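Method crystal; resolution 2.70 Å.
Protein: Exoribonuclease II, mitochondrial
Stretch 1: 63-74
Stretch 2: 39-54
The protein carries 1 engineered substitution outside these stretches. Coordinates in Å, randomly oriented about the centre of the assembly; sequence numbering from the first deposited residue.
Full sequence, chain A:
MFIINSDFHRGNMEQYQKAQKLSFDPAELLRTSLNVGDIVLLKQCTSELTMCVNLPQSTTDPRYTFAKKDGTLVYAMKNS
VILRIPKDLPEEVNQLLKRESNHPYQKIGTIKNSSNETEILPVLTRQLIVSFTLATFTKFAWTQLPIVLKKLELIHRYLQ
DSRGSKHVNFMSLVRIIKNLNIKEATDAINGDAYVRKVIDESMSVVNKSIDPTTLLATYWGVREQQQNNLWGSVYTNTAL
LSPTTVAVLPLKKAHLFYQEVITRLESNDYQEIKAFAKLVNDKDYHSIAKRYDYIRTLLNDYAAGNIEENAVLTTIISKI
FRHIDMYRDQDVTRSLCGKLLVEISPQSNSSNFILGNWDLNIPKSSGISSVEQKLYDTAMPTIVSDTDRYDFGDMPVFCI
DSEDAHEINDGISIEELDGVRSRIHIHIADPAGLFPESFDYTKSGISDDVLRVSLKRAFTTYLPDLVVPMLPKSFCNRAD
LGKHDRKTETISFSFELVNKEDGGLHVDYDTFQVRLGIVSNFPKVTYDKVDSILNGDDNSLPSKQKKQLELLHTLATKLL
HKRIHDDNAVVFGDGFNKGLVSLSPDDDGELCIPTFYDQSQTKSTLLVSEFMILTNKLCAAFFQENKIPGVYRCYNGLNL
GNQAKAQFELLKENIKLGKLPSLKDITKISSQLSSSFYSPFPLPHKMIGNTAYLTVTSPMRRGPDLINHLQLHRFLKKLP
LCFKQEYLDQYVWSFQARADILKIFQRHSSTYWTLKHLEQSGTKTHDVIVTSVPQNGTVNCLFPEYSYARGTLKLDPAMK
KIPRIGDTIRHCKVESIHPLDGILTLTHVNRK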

# COMPACT_ATOMS: atom_id res chain seq x y z
N ARG A 63 4.01 -0.68 23.68
CA ARG A 63 5.30 -0.64 23.01
C ARG A 63 6.16 -1.84 23.33
O ARG A 63 6.10 -2.43 24.41
CB ARG A 63 6.07 0.63 23.32
CG ARG A 63 5.26 1.84 23.13
CD ARG A 63 5.94 2.96 23.80
NE ARG A 63 5.92 2.79 25.24
CZ ARG A 63 6.54 3.60 26.07
NH1 ARG A 63 7.25 4.64 25.60
NH2 ARG A 63 6.48 3.37 27.37
N TYR A 64 7.01 -2.15 22.37
CA TYR A 64 7.98 -3.19 22.54
C TYR A 64 9.18 -2.64 23.27
O TYR A 64 9.51 -1.46 23.19
CB TYR A 64 8.41 -3.71 21.20
CG TYR A 64 7.36 -4.52 20.52
CD1 TYR A 64 6.27 -3.92 19.91
CD2 TYR A 64 7.45 -5.90 20.49
CE1 TYR A 64 5.29 -4.68 19.29
CE2 TYR A 64 6.50 -6.65 19.88
CZ TYR A 64 5.42 -6.05 19.28
OH TYR A 64 4.48 -6.87 18.66
N THR A 65 9.88 -3.54 23.94
CA THR A 65 11.10 -3.18 24.62
C THR A 65 12.25 -3.71 23.80
O THR A 65 12.27 -4.89 23.45
CB THR A 65 11.15 -3.76 26.01
OG1 THR A 65 9.88 -3.58 26.63
CG2 THR A 65 12.23 -3.08 26.79
N PHE A 66 13.16 -2.84 23.46
CA PHE A 66 14.35 -3.22 22.74
C PHE A 66 15.55 -2.89 23.59
O PHE A 66 15.52 -1.96 24.39
CB PHE A 66 14.44 -2.49 21.44
CG PHE A 66 13.26 -2.65 20.61
CD1 PHE A 66 12.11 -1.92 20.85
CD2 PHE A 66 13.28 -3.53 19.56
CE1 PHE A 66 11.01 -2.07 20.04
CE2 PHE A 66 12.20 -3.69 18.75
CZ PHE A 66 11.06 -2.96 18.99
N ALA A 67 16.62 -3.66 23.42
CA ALA A 67 17.83 -3.44 24.17
C ALA A 67 18.95 -3.04 23.21
O ALA A 67 19.11 -3.65 22.15
CB ALA A 67 18.20 -4.71 24.93
N LYS A 68 19.70 -2.00 23.58
CA LYS A 68 20.88 -1.63 22.82
C LYS A 68 22.12 -2.42 23.22
O LYS A 68 22.14 -3.18 24.20
CB LYS A 68 21.23 -0.14 22.92
CG LYS A 68 20.23 0.90 22.45
CD LYS A 68 21.03 2.14 22.04
CE LYS A 68 20.31 3.46 22.31
NZ LYS A 68 20.70 4.46 21.26
N LYS A 69 23.17 -2.20 22.44
CA LYS A 69 24.47 -2.81 22.69
C LYS A 69 24.93 -2.54 24.12
O LYS A 69 25.50 -3.42 24.78
CB LYS A 69 25.45 -2.21 21.70
CG LYS A 69 26.59 -3.05 21.28
CD LYS A 69 27.13 -2.53 19.92
CE LYS A 69 27.43 -1.02 19.92
NZ LYS A 69 28.15 -0.49 18.70
N ASP A 70 24.64 -1.33 24.63
CA ASP A 70 25.01 -0.87 25.97
C ASP A 70 24.17 -1.47 27.08
O ASP A 70 24.45 -1.20 28.25
CB ASP A 70 24.89 0.66 26.03
N GLY A 71 23.15 -2.25 26.78
CA GLY A 71 22.27 -2.73 27.82
C GLY A 71 21.19 -1.73 28.16
O GLY A 71 20.29 -2.06 28.94
N THR A 72 21.27 -0.53 27.58
CA THR A 72 20.21 0.45 27.73
C THR A 72 19.03 0.01 26.87
O THR A 72 19.21 -0.39 25.71
CB THR A 72 20.74 1.84 27.32
OG1 THR A 72 19.65 2.77 27.16
CG2 THR A 72 21.52 1.77 26.02
N LEU A 73 17.83 0.07 27.44
CA LEU A 73 16.58 -0.35 26.79
C LEU A 73 15.99 0.79 25.96
O LEU A 73 16.34 1.96 26.13
CB LEU A 73 15.55 -0.81 27.83
CG LEU A 73 16.02 -1.86 28.84
CD1 LEU A 73 14.85 -2.34 29.71
CD2 LEU A 73 16.67 -3.02 28.11
N VAL A 74 15.14 0.42 25.01
CA VAL A 74 14.34 1.39 24.26
C VAL A 74 12.95 0.81 24.08
O VAL A 74 12.79 -0.37 23.75
CB VAL A 74 14.97 1.75 22.90
CG1 VAL A 74 14.00 2.52 22.05
CG2 VAL A 74 16.21 2.58 23.10
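Stretch 2, residues 39-54: IVLLKQCTSELTMCVN

Stretch 2 enters as a strand, 39-42, turns back through a type I turn from C45 to E48, and returns as a second strand ending at N54. This return strand pairs antiparallel with the strand around 64-68: their N-to-C directions differ by 134°, and the axes approach to 4.2 Å. The register rests on backbone bonds. A67 and M51 exchange a pair, A67 N to M51 O at 2.8 Å and M51 N to A67 O at 2.9 Å. T65 N reaches N54 O at 2.7 Å, while T65 O accepts from both V53 N (2.6 Å) and N54 N (3.0 Å). That double acceptance marks a beta bulge, with the register shifting by one between T65 and F66.

F66 covers the most surface. Its CB lies 3.3 Å from T50 CG2, its CD2 lies 3.4 Å from V40 CG2, and L42 CD2 sits over one ring face, 4.2 Å from the centroid and 19° off the normal. F66 CD2 also lies 3.6 Å from C52 CA, so the ring touches both strands of stretch 2, which are themselves joined by V40 N to T50 O at 3.0 Å. T65 points to the other face of the sheet with N54, its OG1 3.1 Å from N54 CB. On that face A67 CB also meets V53 CG1 at 3.6 Å.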

# COMPACT_ATOMS: atom_id res chain seq x y z
N ILE A 39 16.45 -8.98 15.76
CA ILE A 39 17.41 -7.90 15.75
C ILE A 39 16.91 -6.81 14.81
O ILE A 39 16.56 -7.08 13.66
CB ILE A 39 18.82 -8.38 15.38
CG1 ILE A 39 19.40 -9.18 16.55
CG2 ILE A 39 19.70 -7.22 15.05
CD1 ILE A 39 20.80 -9.71 16.30
N VAL A 40 16.82 -5.58 15.32
CA VAL A 40 16.10 -4.53 14.62
C VAL A 40 16.96 -3.30 14.44
O VAL A 40 17.89 -3.04 15.20
CB VAL A 40 14.81 -4.13 15.35
CG1 VAL A 40 13.90 -5.29 15.33
CG2 VAL A 40 15.18 -3.76 16.75
N LEU A 41 16.59 -2.53 13.44
CA LEU A 41 16.98 -1.14 13.32
C LEU A 41 15.75 -0.29 13.60
O LEU A 41 14.67 -0.55 13.07
CB LEU A 41 17.50 -0.83 11.93
CG LEU A 41 19.00 -0.89 11.80
CD1 LEU A 41 19.35 -0.06 10.60
CD2 LEU A 41 19.71 -0.41 13.06
N LEU A 42 15.90 0.70 14.46
CA LEU A 42 14.82 1.59 14.80
C LEU A 42 14.97 2.94 14.10
O LEU A 42 16.06 3.32 13.66
CB LEU A 42 14.73 1.78 16.30
CG LEU A 42 13.87 0.73 16.99
CD1 LEU A 42 14.04 -0.62 16.38
CD2 LEU A 42 14.19 0.68 18.45
N LYS A 43 13.85 3.64 13.96
CA LYS A 43 13.87 5.01 13.45
C LYS A 43 14.57 5.94 14.42
O LYS A 43 15.13 6.97 14.00
CB LYS A 43 12.46 5.49 13.16
CG LYS A 43 11.89 4.99 11.86
CD LYS A 43 10.41 5.28 11.77
CE LYS A 43 9.74 4.50 10.63
NZ LYS A 43 8.24 4.63 10.57
N GLN A 44 14.52 5.63 15.71
CA GLN A 44 15.30 6.35 16.69
C GLN A 44 16.80 6.10 16.49
O GLN A 44 17.57 7.04 16.32
CB GLN A 44 14.86 5.94 18.10
CG GLN A 44 13.36 6.11 18.43
CD GLN A 44 12.40 5.22 17.62
OE1 GLN A 44 12.72 4.78 16.51
NE2 GLN A 44 11.23 4.96 18.19
N CYS A 45 17.20 4.83 16.46
CA CYS A 45 18.62 4.48 16.48
C CYS A 45 19.06 3.94 15.13
O CYS A 45 19.47 2.78 15.04
CB CYS A 45 18.92 3.43 17.54
SG CYS A 45 17.87 3.55 18.95
N THR A 46 19.03 4.77 14.10
CA THR A 46 19.30 4.23 12.78
C THR A 46 20.75 3.79 12.64
O THR A 46 21.05 2.94 11.79
CB THR A 46 18.87 5.26 11.73
OG1 THR A 46 17.45 5.16 11.52
CG2 THR A 46 19.58 5.08 10.38
N SER A 47 21.66 4.25 13.50
CA SER A 47 23.06 3.85 13.39
C SER A 47 23.52 2.90 14.49
O SER A 47 24.72 2.58 14.57
CB SER A 47 23.98 5.08 13.31
OG SER A 47 24.15 5.44 11.94
N GLU A 48 22.62 2.39 15.33
CA GLU A 48 23.00 1.35 16.27
C GLU A 48 22.00 0.21 16.18
O GLU A 48 20.80 0.44 16.03
CB GLU A 48 23.07 1.88 17.70
N LEU A 49 22.51 -1.02 16.25
CA LEU A 49 21.65 -2.18 16.36
C LEU A 49 20.96 -2.26 17.70
O LEU A 49 21.46 -1.79 18.73
CB LEU A 49 22.40 -3.48 16.16
CG LEU A 49 22.61 -3.89 14.73
CD1 LEU A 49 23.47 -5.10 14.75
CD2 LEU A 49 21.24 -4.23 14.20
N THR A 50 19.80 -2.89 17.66
CA THR A 50 18.97 -3.07 18.82
C THR A 50 18.43 -4.48 18.77
O THR A 50 18.58 -5.18 17.77
CB THR A 50 17.83 -2.05 18.84
OG1 THR A 50 18.28 -0.81 18.27
CG2 THR A 50 17.41 -1.81 20.25
N MSE A 51 17.78 -4.90 19.84
CA MSE A 51 17.15 -6.18 19.81
C MSE A 51 15.94 -6.26 20.70
O MSE A 51 15.97 -5.86 21.87
CB MSE A 51 18.11 -7.25 20.21
CG MSE A 51 17.41 -8.44 20.79
SE MSE A 51 18.54 -9.98 20.77
CE MSE A 51 17.92 -10.88 22.40
N CYS A 52 14.88 -6.80 20.15
CA CYS A 52 13.63 -6.85 20.87
C CYS A 52 13.82 -7.71 22.09
O CYS A 52 14.24 -8.86 21.98
CB CYS A 52 12.52 -7.42 19.99
SG CYS A 52 10.96 -7.26 20.80
N VAL A 53 13.56 -7.15 23.26
CA VAL A 53 13.74 -7.88 24.50
C VAL A 53 12.45 -8.05 25.28
O VAL A 53 12.41 -8.86 26.22
CB VAL A 53 14.82 -7.21 25.38
CG1 VAL A 53 16.17 -7.66 24.90
CG2 VAL A 53 14.71 -5.72 25.28
N ASN A 54 11.39 -7.32 24.96
CA ASN A 54 10.11 -7.50 25.62
C ASN A 54 9.01 -7.06 24.68
O ASN A 54 9.21 -6.18 23.84
CB ASN A 54 10.02 -6.68 26.91
CG ASN A 54 8.97 -7.20 27.85
OD1 ASN A 54 8.42 -8.28 27.65
ND2 ASN A 54 8.63 -6.39 28.85